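Local coordinates for putative diflavin flavoprotein A 3 (Nostoc sp., PDB 3FNI) that probably passes electrons from NADH to oxygen, reducing it to water, and is represented here by its flavodoxin-like domain, at residues T5-Y11 / C57-G63; Y17-L21 / T127-Y133; M64-A70 / D99-I103; V90-E94 / A118-I124. One frame throughout, in Å; residues are numbered along the deposited sequence.

Interaction 1 (T5-Y11 / C57-G63); sequences TSIGVFY and CTGLVIG
The Phe10 ring meets strand 59-63 with its edge: Val61 O lies close to the ring plane, 3.6 Å from Phe10 CD1. Two methyl groups approach the same ring obliquely, Ile62 CD1 at 3.5 Å from Phe10 CD1 and Leu60 CD2 at 3.6 Å from Phe10 CE1. With chi1 at -47°, CG of Phe10 stands beside its own backbone N and opposite the carbonyl carbon, which leans the ring back over Gly8; a CB on Gly8 would run into Phe10 CE1 and Cys57 SG. Tyr11 meets the other strand through CB, which rests on Gly63 CA, while its ring leads away. On the face opposite Phe10, Ile7 CD1 presses on Val61 CG2 at a snug 3.5 Å, and Val9 lies alongside Val61. The backbones run parallel, 13° apart, and the bond from Phe10 N to Val61 O is short and nearly straight (2.7 Å, 174°). Gly8 and Phe10 each bond to two residues of the partner strand, the usual parallel ladder. At its start a water links Ser6 N to Thr58 OG1. Both are inner strands of a flavodoxin-like sheet: 6-11 pairs on its other side with 35-40, where Ser6 OG bonds Asp37, and 57-63 with 89-93, while helices 18-31 and 130-152 cover the Ile7 and Val61 face, Leu143 touching both residues.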
loop_
_atom_site.group_PDB
_atom_site.type_symbol
_atom_site.label_atom_id
_atom_site.label_comp_id
_atom_site.label_asym_id
_atom_site.label_seq_id
_atom_site.Cartn_x
_atom_site.Cartn_y
_atom_site.Cartn_z
ATOM N N THR A 5 15.786 4.267 2.428
ATOM C CA THR A 5 15.030 3.146 1.877
ATOM C C THR A 5 13.677 3.109 2.570
ATOM O O THR A 5 13.597 2.937 3.784
ATOM C CB THR A 5 15.772 1.835 2.136
ATOM O OG1 THR A 5 17.061 1.904 1.513
ATOM C CG2 THR A 5 14.982 0.644 1.590
ATOM N N SER A 6 12.612 3.250 1.791
ATOM C CA SER A 6 11.279 3.285 2.360
ATOM C C SER A 6 10.243 2.545 1.528
ATOM O O SER A 6 10.472 2.204 0.367
ATOM C CB SER A 6 10.856 4.751 2.525
ATOM O OG SER A 6 9.548 4.866 3.046
ATOM N N ILE A 7 9.098 2.297 2.150
ATOM C CA ILE A 7 7.993 1.626 1.498
ATOM C C ILE A 7 6.815 2.574 1.645
ATOM O O ILE A 7 6.563 3.093 2.731
ATOM C CB ILE A 7 7.710 0.263 2.166
ATOM C CG1 ILE A 7 6.327 -0.253 1.770
ATOM C CG2 ILE A 7 7.839 0.394 3.664
ATOM C CD1 ILE A 7 5.187 0.355 2.564
ATOM N N GLY A 8 6.113 2.817 0.545
ATOM C CA GLY A 8 4.983 3.727 0.580
ATOM C C GLY A 8 3.665 3.068 0.921
ATOM O O GLY A 8 3.297 2.043 0.345
ATOM N N VAL A 9 2.956 3.677 1.865
ATOM C CA VAL A 9 1.658 3.202 2.323
ATOM C C VAL A 9 0.628 4.258 1.931
ATOM O O VAL A 9 0.648 5.382 2.437
ATOM C CB VAL A 9 1.662 3.010 3.853
ATOM C CG1 VAL A 9 0.304 2.535 4.325
ATOM C CG2 VAL A 9 2.741 2.004 4.241
ATOM N N PHE A 10 -0.268 3.896 1.016
ATOM C CA PHE A 10 -1.280 4.828 0.538
ATOM C C PHE A 10 -2.688 4.332 0.810
ATOM O O PHE A 10 -3.061 3.240 0.383
ATOM C CB PHE A 10 -1.125 5.044 -0.966
ATOM C CG PHE A 10 0.281 5.313 -1.405
ATOM C CD1 PHE A 10 1.233 4.296 -1.410
ATOM C CD2 PHE A 10 0.648 6.577 -1.850
ATOM C CE1 PHE A 10 2.534 4.533 -1.857
ATOM C CE2 PHE A 10 1.942 6.829 -2.299
ATOM C CZ PHE A 10 2.887 5.805 -2.303
ATOM N N TYR A 11 -3.475 5.141 1.509
ATOM C CA TYR A 11 -4.843 4.766 1.819
ATOM C C TYR A 11 -5.651 5.979 2.273
ATOM O O TYR A 11 -5.094 7.050 2.499
ATOM C CB TYR A 11 -4.869 3.686 2.905
ATOM C CG TYR A 11 -4.459 4.166 4.282
ATOM C CD1 TYR A 11 -3.115 4.305 4.629
ATOM C CD2 TYR A 11 -5.423 4.480 5.243
ATOM C CE1 TYR A 11 -2.738 4.741 5.902
ATOM C CE2 TYR A 11 -5.058 4.919 6.521
ATOM C CZ TYR A 11 -3.717 5.046 6.844
ATOM O OH TYR A 11 -3.355 5.462 8.108
ATOM N N CYS A 57 10.212 4.784 -3.592
ATOM C CA CYS A 57 9.760 3.693 -2.723
ATOM C C CYS A 57 10.119 2.349 -3.360
ATOM O O CYS A 57 9.912 2.146 -4.555
ATOM C CB CYS A 57 8.242 3.763 -2.485
ATOM S SG CYS A 57 7.716 5.069 -1.302
ATOM N N THR A 58 10.667 1.440 -2.560
ATOM C CA THR A 58 11.042 0.113 -3.038
ATOM C C THR A 58 9.816 -0.792 -2.887
ATOM O O THR A 58 9.632 -1.739 -3.652
ATOM C CB THR A 58 12.227 -0.459 -2.212
ATOM O OG1 THR A 58 13.299 0.492 -2.200
ATOM C CG2 THR A 58 12.736 -1.762 -2.807
ATOM N N GLY A 59 8.979 -0.479 -1.898
ATOM C CA GLY A 59 7.770 -1.250 -1.651
ATOM C C GLY A 59 6.519 -0.383 -1.610
ATOM O O GLY A 59 6.605 0.822 -1.378
ATOM N N LEU A 60 5.353 -0.989 -1.831
ATOM C CA LEU A 60 4.098 -0.240 -1.822
ATOM C C LEU A 60 2.944 -0.982 -1.149
ATOM O O LEU A 60 2.821 -2.202 -1.244
ATOM C CB LEU A 60 3.700 0.125 -3.253
ATOM C CG LEU A 60 4.732 0.924 -4.053
ATOM C CD1 LEU A 60 4.399 0.860 -5.526
ATOM C CD2 LEU A 60 4.768 2.360 -3.558
ATOM N N VAL A 61 2.101 -0.228 -0.456
ATOM C CA VAL A 61 0.953 -0.799 0.216
ATOM C C VAL A 61 -0.208 0.127 -0.078
ATOM O O VAL A 61 -0.137 1.332 0.175
ATOM C CB VAL A 61 1.189 -0.912 1.733
ATOM C CG1 VAL A 61 -0.008 -1.571 2.412
ATOM C CG2 VAL A 61 2.451 -1.728 1.988
ATOM N N ILE A 62 -1.272 -0.445 -0.636
ATOM C CA ILE A 62 -2.449 0.325 -1.002
ATOM C C ILE A 62 -3.710 -0.128 -0.280
ATOM O O ILE A 62 -3.962 -1.321 -0.131
ATOM C CB ILE A 62 -2.712 0.243 -2.522
ATOM C CG1 ILE A 62 -1.430 0.562 -3.297
ATOM C CG2 ILE A 62 -3.831 1.204 -2.906
ATOM C CD1 ILE A 62 -0.817 1.895 -2.962
ATOM N N GLY A 63 -4.490 0.850 0.173
ATOM C CA GLY A 63 -5.743 0.568 0.848
ATOM C C GLY A 63 -6.849 0.989 -0.102
ATOM O O GLY A 63 -6.724 2.011 -0.770
HETATM O O HOH W 1 13.555 2.847 -1.194
#

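Interaction 2 (Y17-L21 / T127-Y133); sequences YSDRL and TPTENTY
Pro128 sits over one face of the Tyr17 ring, its CD 3.5 Å from the ring centroid and 18° off the normal, a CH-pi contact. Thr127 CG2 touches the phenol end of the same side chain, 3.4 Å from Tyr17 OH. Next to this pair Tyr133, whose OH lies 3.7 Å from Tyr17 CD1, is packed from two further directions. Leu21 CD2 reaches Tyr133 CE1 at 3.5 Å, and the Arg20 guanidinium lies across the phenol end, with Tyr133 OH over one of its faces and the two planes 35° apart. The bend in the Arg20 chain at CG-CD (chi3 65°) folds the guanidinium back over the tyrosine, and NH2 comes 3.5 Å from Tyr133 CE2. Farther out, Arg20 NH2 and Glu130 OE1 form a long salt bridge of 4.0 Å. A water hydrogen-bonded to Thr127 OG1 at 2.6 Å also makes a weak bond to Tyr17 OH. Behind these contacts stand two helix starts. Tyr17 is the N-cap residue of helix 18-31, while Thr129 and Thr132 form a capping box that begins helix 130-152, Thr129 N pointing straight at Thr132 OG1 (3.1 Å). With an alanine here in place of Tyr17, Pro128 would probably lose the aromatic face it rests on and a gap would open beside Tyr133. Apolar, CH-pi and guanidinium-aromatic packing thus probably does most of the joining of the two helix N-termini, and the long ion pair at the surface is likely to add only modestly.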
loop_
_atom_site.group_PDB
_atom_site.type_symbol
_atom_site.label_atom_id
_atom_site.label_comp_id
_atom_site.label_asym_id
_atom_site.label_seq_id
_atom_site.Cartn_x
_atom_site.Cartn_y
_atom_site.Cartn_z
ATOM N N TYR A 17 -11.796 0.491 8.614
ATOM C CA TYR A 17 -10.734 0.149 9.560
ATOM C C TYR A 17 -9.350 0.373 8.952
ATOM O O TYR A 17 -8.360 -0.208 9.399
ATOM C CB TYR A 17 -10.876 -1.309 9.976
ATOM C CG TYR A 17 -12.123 -1.583 10.777
ATOM C CD1 TYR A 17 -12.150 -1.358 12.153
ATOM C CD2 TYR A 17 -13.284 -2.049 10.160
ATOM C CE1 TYR A 17 -13.304 -1.588 12.896
ATOM C CE2 TYR A 17 -14.446 -2.282 10.895
ATOM C CZ TYR A 17 -14.445 -2.051 12.264
ATOM O OH TYR A 17 -15.582 -2.289 13.001
ATOM N N SER A 18 -9.290 1.223 7.934
ATOM C CA SER A 18 -8.043 1.516 7.241
ATOM C C SER A 18 -6.910 1.949 8.149
ATOM O O SER A 18 -5.772 1.515 7.991
ATOM C CB SER A 18 -8.272 2.602 6.195
ATOM O OG SER A 18 -9.124 2.129 5.186
ATOM N N ASP A 19 -7.235 2.832 9.084
ATOM C CA ASP A 19 -6.261 3.357 10.017
ATOM C C ASP A 19 -5.591 2.230 10.816
ATOM O O ASP A 19 -4.368 2.158 10.895
ATOM C CB ASP A 19 -6.951 4.363 10.950
ATOM C CG ASP A 19 -7.212 5.719 10.283
ATOM O OD1 ASP A 19 -7.298 5.797 9.037
ATOM O OD2 ASP A 19 -7.348 6.719 11.019
ATOM N N ARG A 20 -6.393 1.337 11.387
ATOM C CA ARG A 20 -5.844 0.238 12.176
ATOM C C ARG A 20 -5.199 -0.839 11.302
ATOM O O ARG A 20 -4.189 -1.432 11.681
ATOM C CB ARG A 20 -6.939 -0.368 13.058
ATOM C CG ARG A 20 -7.573 0.639 14.022
ATOM C CD ARG A 20 -8.641 -0.013 14.878
ATOM N NE ARG A 20 -8.080 -1.025 15.771
ATOM C CZ ARG A 20 -8.803 -1.856 16.515
ATOM N NH1 ARG A 20 -10.129 -1.800 16.476
ATOM N NH2 ARG A 20 -8.201 -2.744 17.300
ATOM N N LEU A 21 -5.775 -1.088 10.132
ATOM C CA LEU A 21 -5.224 -2.088 9.227
ATOM C C LEU A 21 -3.851 -1.652 8.716
ATOM O O LEU A 21 -2.901 -2.450 8.692
ATOM C CB LEU A 21 -6.179 -2.325 8.052
ATOM C CG LEU A 21 -7.469 -3.053 8.427
ATOM C CD1 LEU A 21 -8.418 -3.023 7.262
ATOM C CD2 LEU A 21 -7.168 -4.479 8.842
ATOM N N THR A 127 -15.824 -7.825 10.672
ATOM C CA THR A 127 -15.106 -6.858 11.497
ATOM C C THR A 127 -13.739 -7.419 11.867
ATOM O O THR A 127 -13.634 -8.528 12.399
ATOM C CB THR A 127 -15.885 -6.535 12.781
ATOM O OG1 THR A 127 -17.143 -5.941 12.434
ATOM C CG2 THR A 127 -15.090 -5.567 13.664
ATOM N N PRO A 128 -12.669 -6.656 11.596
ATOM C CA PRO A 128 -11.308 -7.104 11.908
ATOM C C PRO A 128 -11.150 -7.577 13.346
ATOM O O PRO A 128 -11.684 -6.966 14.267
ATOM C CB PRO A 128 -10.458 -5.868 11.618
ATOM C CG PRO A 128 -11.248 -5.156 10.558
ATOM C CD PRO A 128 -12.655 -5.280 11.073
ATOM N N THR A 129 -10.413 -8.672 13.518
ATOM C CA THR A 129 -10.137 -9.260 14.827
ATOM C C THR A 129 -8.634 -9.136 15.061
ATOM O O THR A 129 -7.917 -8.596 14.215
ATOM C CB THR A 129 -10.508 -10.754 14.850
ATOM O OG1 THR A 129 -9.725 -11.451 13.876
ATOM C CG2 THR A 129 -11.980 -10.943 14.527
ATOM N N GLU A 130 -8.143 -9.631 16.195
ATOM C CA GLU A 130 -6.707 -9.553 16.441
ATOM C C GLU A 130 -5.960 -10.517 15.522
ATOM O O GLU A 130 -4.766 -10.359 15.301
ATOM C CB GLU A 130 -6.373 -9.829 17.919
ATOM C CG GLU A 130 -6.770 -8.686 18.862
ATOM C CD GLU A 130 -6.247 -7.312 18.407
ATOM O OE1 GLU A 130 -6.980 -6.305 18.579
ATOM O OE2 GLU A 130 -5.108 -7.236 17.883
ATOM N N ASN A 131 -6.662 -11.509 14.980
ATOM C CA ASN A 131 -6.038 -12.470 14.064
ATOM C C ASN A 131 -5.858 -11.768 12.719
ATOM O O ASN A 131 -4.960 -12.089 11.946
ATOM C CB ASN A 131 -6.938 -13.695 13.874
ATOM C CG ASN A 131 -7.027 -14.556 15.112
ATOM O OD1 ASN A 131 -7.970 -15.327 15.277
ATOM N ND2 ASN A 131 -6.034 -14.443 15.986
ATOM N N THR A 132 -6.753 -10.820 12.455
ATOM C CA THR A 132 -6.753 -10.005 11.243
ATOM C C THR A 132 -5.552 -9.062 11.274
ATOM O O THR A 132 -4.777 -8.971 10.322
ATOM C CB THR A 132 -8.036 -9.147 11.179
ATOM O OG1 THR A 132 -9.169 -10.008 11.048
ATOM C CG2 THR A 132 -7.992 -8.168 10.013
ATOM N N TYR A 133 -5.403 -8.364 12.392
ATOM C CA TYR A 133 -4.313 -7.424 12.550
ATOM C C TYR A 133 -2.972 -8.106 12.667
ATOM O O TYR A 133 -1.949 -7.513 12.340
ATOM C CB TYR A 133 -4.552 -6.544 13.768
ATOM C CG TYR A 133 -5.764 -5.669 13.624
ATOM C CD1 TYR A 133 -5.951 -4.888 12.477
ATOM C CD2 TYR A 133 -6.726 -5.607 14.633
ATOM C CE1 TYR A 133 -7.063 -4.069 12.345
ATOM C CE2 TYR A 133 -7.839 -4.791 14.510
ATOM C CZ TYR A 133 -8.003 -4.026 13.370
ATOM O OH TYR A 133 -9.107 -3.213 13.257
HETATM O O HOH W 2 -18.068 -3.831 11.206
#

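Interaction 3 (M64-A70 / D99-I103); sequences MSPAASA and DDEPI
Selenomethionine Met64 makes the close-packed half of this contact. Its chain bends at chi2 (-49°) and again at chi3 (-62°), curling CE under the second loop to 3.2 Å from Glu101 O, while SE lies 4.1 Å from Ile103 CB. The Asp100 carboxylate closes over Met64 CB from another direction, OD2 at 3.8 Å, and is held there by Thr95 and Tyr15, whose hydroxyls both bond to OD1. Next to this buried end the backbones join in a single bridge between Pro66 and Asp100. Ala67 N gives a short bond to Asp99 O (2.6 Å), and Glu101 N a weaker, more bent one to Ser65 O (3.1 Å). The solvent side differs in kind rather than in distance, with no buried apolar side chain in it. Glu101 OE1 lies alongside Ala67 CA at 3.4 Å, and the Asp99 carboxylate borders the exposed methyl groups of Ala67 and Ala68 in the type I turn from Pro66 to Ser69. The two loops follow strands 57-63 and 89-93, at the C-terminal ends of the strands of the parallel sheet. In flavodoxins the loops after the third and fourth strands border the FMN isoalloxazine, and the same role is probable here.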
loop_
_atom_site.group_PDB
_atom_site.type_symbol
_atom_site.label_atom_id
_atom_site.label_comp_id
_atom_site.label_asym_id
_atom_site.label_seq_id
_atom_site.Cartn_x
_atom_site.Cartn_y
_atom_site.Cartn_z
HETATM N N MSE A 64 -7.922 0.211 -0.182
HETATM C CA MSE A 64 -9.017 0.542 -1.083
HETATM C C MSE A 64 -9.771 1.803 -0.665
HETATM O O MSE A 64 -9.909 2.101 0.522
HETATM C CB MSE A 64 -9.994 -0.631 -1.187
HETATM C CG MSE A 64 -9.357 -1.929 -1.670
HETATM SE SE MSE A 64 -8.265 -1.700 -3.259
HETATM C CE MSE A 64 -9.644 -1.078 -4.473
ATOM N N SER A 65 -10.253 2.543 -1.658
ATOM C CA SER A 65 -10.994 3.765 -1.407
ATOM C C SER A 65 -12.490 3.561 -1.588
ATOM O O SER A 65 -12.932 2.593 -2.218
ATOM C CB SER A 65 -10.515 4.876 -2.332
ATOM O OG SER A 65 -9.289 5.414 -1.869
ATOM N N PRO A 66 -13.295 4.481 -1.038
ATOM C CA PRO A 66 -14.747 4.362 -1.163
ATOM C C PRO A 66 -15.197 4.552 -2.604
ATOM O O PRO A 66 -14.683 5.413 -3.314
ATOM C CB PRO A 66 -15.266 5.469 -0.247
ATOM C CG PRO A 66 -14.150 5.664 0.739
ATOM C CD PRO A 66 -12.938 5.581 -0.125
ATOM N N ALA A 67 -16.148 3.733 -3.030
ATOM C CA ALA A 67 -16.683 3.826 -4.375
ATOM C C ALA A 67 -17.496 5.112 -4.494
ATOM O O ALA A 67 -18.031 5.423 -5.557
ATOM C CB ALA A 67 -17.558 2.624 -4.671
ATOM N N ALA A 68 -17.577 5.858 -3.395
ATOM C CA ALA A 68 -18.322 7.112 -3.359
ATOM C C ALA A 68 -17.420 8.319 -3.625
ATOM O O ALA A 68 -17.909 9.397 -3.961
ATOM C CB ALA A 68 -19.025 7.269 -1.999
ATOM N N SER A 69 -16.109 8.141 -3.469
ATOM C CA SER A 69 -15.155 9.228 -3.705
ATOM C C SER A 69 -14.328 8.975 -4.959
ATOM O O SER A 69 -13.221 9.499 -5.095
ATOM C CB SER A 69 -14.204 9.384 -2.513
ATOM O OG SER A 69 -14.909 9.617 -1.311
ATOM N N ALA A 70 -14.870 8.174 -5.870
ATOM C CA ALA A 70 -14.185 7.834 -7.110
ATOM C C ALA A 70 -13.598 9.045 -7.835
ATOM O O ALA A 70 -12.380 9.153 -8.000
ATOM C CB ALA A 70 -15.139 7.081 -8.037
ATOM N N ASP A 99 -17.874 0.259 1.355
ATOM C CA ASP A 99 -17.984 0.957 0.082
ATOM C C ASP A 99 -16.719 0.758 -0.749
ATOM O O ASP A 99 -16.495 1.471 -1.726
ATOM C CB ASP A 99 -18.212 2.454 0.324
ATOM C CG ASP A 99 -18.847 3.156 -0.868
ATOM O OD1 ASP A 99 -18.948 4.403 -0.850
ATOM O OD2 ASP A 99 -19.255 2.463 -1.821
ATOM N N ASP A 100 -15.898 -0.213 -0.357
ATOM C CA ASP A 100 -14.650 -0.501 -1.061
ATOM C C ASP A 100 -14.815 -0.641 -2.561
ATOM O O ASP A 100 -15.797 -1.201 -3.057
ATOM C CB ASP A 100 -14.003 -1.791 -0.537
ATOM C CG ASP A 100 -13.202 -1.580 0.726
ATOM O OD1 ASP A 100 -13.369 -0.529 1.362
ATOM O OD2 ASP A 100 -12.405 -2.478 1.088
ATOM N N GLU A 101 -13.821 -0.129 -3.270
ATOM C CA GLU A 101 -13.770 -0.198 -4.712
ATOM C C GLU A 101 -13.314 -1.639 -4.956
ATOM O O GLU A 101 -12.642 -2.224 -4.107
ATOM C CB GLU A 101 -12.723 0.793 -5.221
ATOM C CG GLU A 101 -12.809 1.110 -6.693
ATOM C CD GLU A 101 -14.023 1.943 -7.036
ATOM O OE1 GLU A 101 -14.154 3.056 -6.478
ATOM O OE2 GLU A 101 -14.846 1.487 -7.858
ATOM N N PRO A 102 -13.683 -2.237 -6.102
ATOM C CA PRO A 102 -13.263 -3.620 -6.372
ATOM C C PRO A 102 -11.751 -3.757 -6.271
ATOM O O PRO A 102 -11.014 -3.133 -7.034
ATOM C CB PRO A 102 -13.759 -3.866 -7.793
ATOM C CG PRO A 102 -14.951 -2.976 -7.895
ATOM C CD PRO A 102 -14.505 -1.709 -7.203
ATOM N N ILE A 103 -11.290 -4.579 -5.336
ATOM C CA ILE A 103 -9.859 -4.777 -5.149
ATOM C C ILE A 103 -9.196 -5.534 -6.306
ATOM O O ILE A 103 -8.146 -5.126 -6.797
ATOM C CB ILE A 103 -9.576 -5.499 -3.804
ATOM C CG1 ILE A 103 -8.088 -5.853 -3.700
ATOM C CG2 ILE A 103 -10.447 -6.739 -3.679
ATOM C CD1 ILE A 103 -7.667 -6.299 -2.321
#

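Interaction 4 (V90-E94 / A118-I124); sequences VGIFE and AFPAIRI
Segments 90-94 and 118-124 run in almost the same direction, 2° apart end to end, joined by one bridge at Phe93 and Ile122, where Glu94 N bonds Ile122 O (3.0 Å), and by Ala118 N, which meets Val90 O from above the carbonyl plane. In between, the chains part enough for a water to link Ile92 N and Phe119 O. The Phe119 ring lays one face on Gly91, with Phe119 CZ 3.4 Å from Gly91 CA; any side chain on Gly91 would strike the ring. Ile122 CG1 packs against Phe93 CB at 3.5 Å. Glu94 reaches out with an extended chain, and OE1 takes the N-H of Ile124 (2.8 Å) from above the carboxylate plane. Its OE2 receives a bond from a second water, which accepts from Arg123 NH2, whereas Arg123 NH1 forms a salt bridge to Asp104. Cutting Glu94 back to an alanine removes the carboxylate, which is likely to leave Ile124 N without its acceptor and that water without one of its partners. The segment 118-124 thus prolongs the edge of the sheet beyond strand 116-117, with helix 103-112 meeting Ile92 and Ala121, and helix 18-31 packing on Phe93 and Ile122.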
loop_
_atom_site.group_PDB
_atom_site.type_symbol
_atom_site.label_atom_id
_atom_site.label_comp_id
_atom_site.label_asym_id
_atom_site.label_seq_id
_atom_site.Cartn_x
_atom_site.Cartn_y
_atom_site.Cartn_z
ATOM N N VAL A 90 4.127 -4.697 -4.426
ATOM C CA VAL A 90 2.946 -4.013 -3.923
ATOM C C VAL A 90 1.923 -4.955 -3.286
ATOM O O VAL A 90 1.657 -6.043 -3.800
ATOM C CB VAL A 90 2.277 -3.199 -5.077
ATOM C CG1 VAL A 90 1.644 -4.151 -6.089
ATOM C CG2 VAL A 90 1.257 -2.211 -4.526
ATOM N N GLY A 91 1.376 -4.520 -2.150
ATOM C CA GLY A 91 0.363 -5.286 -1.440
ATOM C C GLY A 91 -0.879 -4.421 -1.287
ATOM O O GLY A 91 -0.765 -3.205 -1.160
ATOM N N ILE A 92 -2.060 -5.034 -1.276
ATOM C CA ILE A 92 -3.308 -4.278 -1.177
ATOM C C ILE A 92 -4.283 -4.842 -0.141
ATOM O O ILE A 92 -4.451 -6.057 -0.031
ATOM C CB ILE A 92 -4.015 -4.225 -2.565
ATOM C CG1 ILE A 92 -3.091 -3.526 -3.581
ATOM C CG2 ILE A 92 -5.364 -3.509 -2.449
ATOM C CD1 ILE A 92 -3.592 -3.526 -5.024
ATOM N N PHE A 93 -4.930 -3.955 0.614
ATOM C CA PHE A 93 -5.891 -4.394 1.616
ATOM C C PHE A 93 -7.247 -3.731 1.483
ATOM O O PHE A 93 -7.356 -2.602 0.992
ATOM C CB PHE A 93 -5.343 -4.167 3.032
ATOM C CG PHE A 93 -5.159 -2.717 3.406
ATOM C CD1 PHE A 93 -6.202 -1.984 3.968
ATOM C CD2 PHE A 93 -3.928 -2.092 3.226
ATOM C CE1 PHE A 93 -6.019 -0.657 4.351
ATOM C CE2 PHE A 93 -3.736 -0.763 3.605
ATOM C CZ PHE A 93 -4.781 -0.047 4.169
ATOM N N GLU A 94 -8.278 -4.469 1.900
ATOM C CA GLU A 94 -9.657 -3.993 1.899
ATOM C C GLU A 94 -9.799 -3.247 3.214
ATOM O O GLU A 94 -9.011 -3.465 4.131
ATOM C CB GLU A 94 -10.659 -5.155 1.878
ATOM C CG GLU A 94 -10.683 -5.975 0.613
ATOM C CD GLU A 94 -11.944 -6.835 0.501
ATOM O OE1 GLU A 94 -12.531 -7.185 1.542
ATOM O OE2 GLU A 94 -12.343 -7.171 -0.627
ATOM N N ALA A 118 3.355 -8.269 -3.072
ATOM C CA ALA A 118 4.043 -8.260 -1.783
ATOM C C ALA A 118 3.566 -9.359 -0.847
ATOM O O ALA A 118 4.357 -9.982 -0.135
ATOM C CB ALA A 118 3.871 -6.911 -1.122
ATOM N N PHE A 119 2.262 -9.584 -0.848
ATOM C CA PHE A 119 1.654 -10.599 -0.016
ATOM C C PHE A 119 0.248 -10.798 -0.562
ATOM O O PHE A 119 -0.231 -9.984 -1.362
ATOM C CB PHE A 119 1.614 -10.131 1.454
ATOM C CG PHE A 119 1.207 -8.687 1.627
ATOM C CD1 PHE A 119 2.153 -7.713 1.950
ATOM C CD2 PHE A 119 -0.118 -8.293 1.428
ATOM C CE1 PHE A 119 1.787 -6.381 2.066
ATOM C CE2 PHE A 119 -0.488 -6.961 1.543
ATOM C CZ PHE A 119 0.462 -5.999 1.862
ATOM N N PRO A 120 -0.424 -11.890 -0.156
ATOM C CA PRO A 120 -1.789 -12.164 -0.629
ATOM C C PRO A 120 -2.683 -10.971 -0.251
ATOM O O PRO A 120 -2.668 -10.532 0.895
ATOM C CB PRO A 120 -2.171 -13.437 0.132
ATOM C CG PRO A 120 -0.818 -14.105 0.412
ATOM C CD PRO A 120 0.039 -12.929 0.787
ATOM N N ALA A 121 -3.444 -10.442 -1.206
ATOM C CA ALA A 121 -4.315 -9.303 -0.915
ATOM C C ALA A 121 -5.157 -9.575 0.326
ATOM O O ALA A 121 -5.905 -10.551 0.367
ATOM C CB ALA A 121 -5.224 -9.010 -2.104
ATOM N N ILE A 122 -5.035 -8.724 1.342
ATOM C CA ILE A 122 -5.808 -8.922 2.558
ATOM C C ILE A 122 -7.252 -8.477 2.351
ATOM O O ILE A 122 -7.532 -7.322 2.027
ATOM C CB ILE A 122 -5.179 -8.179 3.774
ATOM C CG1 ILE A 122 -6.199 -7.225 4.399
ATOM C CG2 ILE A 122 -3.925 -7.446 3.355
ATOM C CD1 ILE A 122 -5.730 -6.561 5.657
ATOM N N ARG A 123 -8.167 -9.419 2.539
ATOM C CA ARG A 123 -9.581 -9.159 2.354
ATOM C C ARG A 123 -10.317 -9.154 3.691
ATOM O O ARG A 123 -10.003 -9.940 4.587
ATOM C CB ARG A 123 -10.149 -10.215 1.405
ATOM C CG ARG A 123 -9.416 -10.247 0.063
ATOM C CD ARG A 123 -9.734 -11.499 -0.716
ATOM N NE ARG A 123 -9.001 -11.582 -1.979
ATOM C CZ ARG A 123 -9.326 -10.918 -3.084
ATOM N NH1 ARG A 123 -8.599 -11.062 -4.185
ATOM N NH2 ARG A 123 -10.380 -10.113 -3.091
ATOM N N ILE A 124 -11.281 -8.249 3.826
ATOM C CA ILE A 124 -12.056 -8.128 5.057
ATOM C C ILE A 124 -13.535 -8.275 4.778
ATOM O O ILE A 124 -14.146 -7.396 4.170
ATOM C CB ILE A 124 -11.837 -6.750 5.745
ATOM C CG1 ILE A 124 -10.453 -6.696 6.399
ATOM C CG2 ILE A 124 -12.912 -6.510 6.794
ATOM C CD1 ILE A 124 -9.329 -6.645 5.415
HETATM O O HOH W 3 -1.795 -7.827 -2.438
HETATM O O HOH W 4 -12.508 -9.965 -1.627
#

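Interactions 1 and 4, with centres 12 Å apart, belong to one parallel sheet, in which strands 57-63 and 89-93 are neighbours: Leu60 O and Gly91 N, 2.9 Å apart, probably bond across them. Interaction 3 takes up both of these strands where they end, Met64 N lying 3.1 Å from Phe93 O in another probable bond. Interaction 2 joins segments separated by 105 residues in sequence, with interactions 3 and 4 nested within that span, and reaches interaction 4 through Leu21, which packs on Phe93 and Ile122. Its centre is 18 Å from that of interaction 3, although their nearest atoms are about 5 Å apart. Interactions 2 and 3 flank the C-terminal ends of the strands, where flavodoxins hold FMN.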